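PDB 1YHF: cupin type-2 domain-containing protein from Streptococcus pyogenes, which is of unknown function but belongs to the cupin superfamily, whose small beta-barrel domains often bind a metal or small ligand. Local coordinates for residues 39-45 with 106-112. Sequence-based numbering, arbitrary orientation.
Sequences DLGITVF and MLLVVVK
F45 and M106 face each other as a hydrogen-bonded antiparallel pair, F45 N reaching M106 O at 3.0 Å and M106 N returning to F45 O. Their side chains lie alongside. M106, a selenomethionine, can be followed outward: CB leads to CG, which meets F45 CB at 3.7 Å; SE stands 5.5 Å from the F45 ring centroid in an oblique Met-aromatic contact; and the methyl CE touches F45 CD2 at 3.6 Å. CG sits between the backbone N and carbonyl carbon (chi1 61°), and the chain then runs extended, so this long, unbranched side chain brings its methyl obliquely against the CG-CD2 side of the ring. L108 CD2 meets the adjoining ring carbon, CE2, 3.6 Å away, while T43 CG2 sits above one face, offset toward the rim: three methyls that suit a broad aromatic.

T43 and L108 exchange two backbone bonds, and a water links T43 OG1 to L108 O, a use for threonine's hydroxyl. G41 and V110 also exchange two, V110 N to G41 O being nearly straight (177°), glycine adding no side chain where K112 CE nears G41 N. K112, bent at chi3, brings CE within 3.9 Å of L40 N, and its NZ makes a weak hydrogen bond to R37 O. On the reverse face, the branched residues L40, I42, V44, L107, V109 and V111 form an apolar layer, closest where I42 CG2 meets L107 CD1 at 3.8 Å.

Strands 40-47 and 104-111 are neighbours within the five-stranded antiparallel sheet of this cupin fold: strand 29-37 flanks the first, and strand 61-68 the second.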
loop_
_atom_site.group_PDB
_atom_site.type_symbol
_atom_site.label_atom_id
_atom_site.label_comp_id
_atom_site.label_asym_id
_atom_site.label_seq_id
_atom_site.Cartn_x
_atom_site.Cartn_y
_atom_site.Cartn_z
ATOM N N ASP A 39 -6.552 -8.337 12.435
ATOM C CA ASP A 39 -6.691 -6.912 12.737
ATOM C C ASP A 39 -5.629 -6.000 12.127
ATOM O O ASP A 39 -5.530 -4.833 12.515
ATOM C CB ASP A 39 -6.787 -6.686 14.262
ATOM C CG ASP A 39 -5.494 -6.986 15.001
ATOM O OD1 ASP A 39 -4.403 -7.122 14.395
ATOM O OD2 ASP A 39 -5.564 -7.088 16.240
ATOM N N LEU A 40 -4.827 -6.530 11.196
ATOM C CA LEU A 40 -3.748 -5.756 10.611
ATOM C C LEU A 40 -3.245 -6.310 9.272
ATOM O O LEU A 40 -2.928 -7.481 9.163
ATOM C CB LEU A 40 -2.592 -5.595 11.608
ATOM C CG LEU A 40 -1.324 -4.870 11.130
ATOM C CD1 LEU A 40 -1.565 -3.361 10.808
ATOM C CD2 LEU A 40 -0.246 -5.013 12.170
ATOM N N GLY A 41 -3.186 -5.444 8.261
ATOM C CA GLY A 41 -2.450 -5.738 7.015
ATOM C C GLY A 41 -1.308 -4.747 6.823
ATOM O O GLY A 41 -1.501 -3.534 6.956
ATOM N N ILE A 42 -0.112 -5.244 6.508
ATOM C CA ILE A 42 0.958 -4.351 6.061
ATOM C C ILE A 42 1.560 -4.915 4.781
ATOM O O ILE A 42 2.011 -6.063 4.752
ATOM C CB ILE A 42 2.083 -4.140 7.127
ATOM C CG1 ILE A 42 1.509 -3.533 8.421
ATOM C CG2 ILE A 42 3.177 -3.249 6.550
ATOM C CD1 ILE A 42 2.535 -3.352 9.558
ATOM N N THR A 43 1.579 -4.099 3.736
ATOM C CA THR A 43 1.985 -4.557 2.421
ATOM C C THR A 43 2.784 -3.466 1.713
ATOM O O THR A 43 2.413 -2.298 1.765
ATOM C CB THR A 43 0.767 -4.946 1.537
ATOM O OG1 THR A 43 -0.153 -5.764 2.268
ATOM C CG2 THR A 43 1.250 -5.725 0.316
ATOM N N VAL A 44 3.882 -3.850 1.061
ATOM C CA VAL A 44 4.559 -2.946 0.124
ATOM C C VAL A 44 4.101 -3.319 -1.294
ATOM O O VAL A 44 4.082 -4.480 -1.646
ATOM C CB VAL A 44 6.085 -3.061 0.232
ATOM C CG1 VAL A 44 6.758 -1.924 -0.612
ATOM C CG2 VAL A 44 6.501 -2.931 1.687
ATOM N N PHE A 45 3.706 -2.327 -2.078
ATOM C CA PHE A 45 3.180 -2.546 -3.426
ATOM C C PHE A 45 4.030 -1.820 -4.455
ATOM O O PHE A 45 4.639 -0.799 -4.154
ATOM C CB PHE A 45 1.786 -1.936 -3.550
ATOM C CG PHE A 45 0.677 -2.793 -3.023
ATOM C CD1 PHE A 45 0.136 -3.815 -3.810
ATOM C CD2 PHE A 45 0.130 -2.552 -1.766
ATOM C CE1 PHE A 45 -0.932 -4.598 -3.344
ATOM C CE2 PHE A 45 -0.921 -3.337 -1.280
ATOM C CZ PHE A 45 -1.464 -4.362 -2.083
HETATM N N MSE A 106 4.218 2.015 -2.902
HETATM C CA MSE A 106 3.591 2.473 -1.668
HETATM C C MSE A 106 3.731 1.512 -0.501
HETATM O O MSE A 106 3.875 0.294 -0.685
HETATM C CB MSE A 106 2.092 2.728 -1.883
HETATM C CG MSE A 106 1.303 1.524 -2.312
HETATM SE SE MSE A 106 -0.628 1.872 -2.015
HETATM C CE MSE A 106 -1.306 0.437 -3.037
ATOM N N LEU A 107 3.703 2.074 0.702
ATOM C CA LEU A 107 3.539 1.272 1.892
ATOM C C LEU A 107 2.071 1.444 2.286
ATOM O O LEU A 107 1.573 2.561 2.376
ATOM C CB LEU A 107 4.470 1.742 3.021
ATOM C CG LEU A 107 4.234 1.058 4.375
ATOM C CD1 LEU A 107 4.575 -0.456 4.366
ATOM C CD2 LEU A 107 5.044 1.777 5.441
ATOM N N LEU A 108 1.392 0.324 2.492
ATOM C CA LEU A 108 -0.006 0.297 2.864
ATOM C C LEU A 108 -0.162 -0.365 4.232
ATOM O O LEU A 108 0.184 -1.528 4.415
ATOM C CB LEU A 108 -0.819 -0.436 1.775
ATOM C CG LEU A 108 -2.300 -0.665 2.107
ATOM C CD1 LEU A 108 -3.055 0.667 2.079
ATOM C CD2 LEU A 108 -2.955 -1.696 1.153
ATOM N N VAL A 109 -0.665 0.393 5.206
ATOM C CA VAL A 109 -0.848 -0.109 6.544
ATOM C C VAL A 109 -2.362 -0.044 6.834
ATOM O O VAL A 109 -2.959 1.032 6.868
ATOM C CB VAL A 109 -0.024 0.693 7.585
ATOM C CG1 VAL A 109 -0.300 0.181 8.983
ATOM C CG2 VAL A 109 1.489 0.599 7.268
ATOM N N VAL A 110 -2.976 -1.209 6.992
ATOM C CA VAL A 110 -4.417 -1.263 7.227
ATOM C C VAL A 110 -4.724 -1.725 8.642
ATOM O O VAL A 110 -4.536 -2.920 8.990
ATOM C CB VAL A 110 -5.165 -2.165 6.187
ATOM C CG1 VAL A 110 -6.707 -2.113 6.417
ATOM C CG2 VAL A 110 -4.798 -1.781 4.751
ATOM N N VAL A 111 -5.256 -0.790 9.438
ATOM C CA VAL A 111 -5.474 -1.034 10.837
ATOM C C VAL A 111 -6.959 -1.320 11.075
ATOM O O VAL A 111 -7.811 -0.440 10.923
ATOM C CB VAL A 111 -4.912 0.110 11.724
ATOM C CG1 VAL A 111 -5.088 -0.249 13.205
ATOM C CG2 VAL A 111 -3.390 0.353 11.396
ATOM N N LYS A 112 -7.243 -2.570 11.413
ATOM C CA LYS A 112 -8.631 -3.057 11.537
ATOM C C LYS A 112 -9.038 -3.214 12.996
ATOM O O LYS A 112 -8.173 -3.222 13.871
ATOM C CB LYS A 112 -8.785 -4.389 10.782
ATOM C CG LYS A 112 -8.772 -4.202 9.273
ATOM C CD LYS A 112 -8.677 -5.529 8.508
ATOM C CE LYS A 112 -7.223 -5.882 8.238
ATOM N NZ LYS A 112 -7.055 -7.253 7.660
HETATM O O HOH W 1 -1.745 -4.022 3.783
#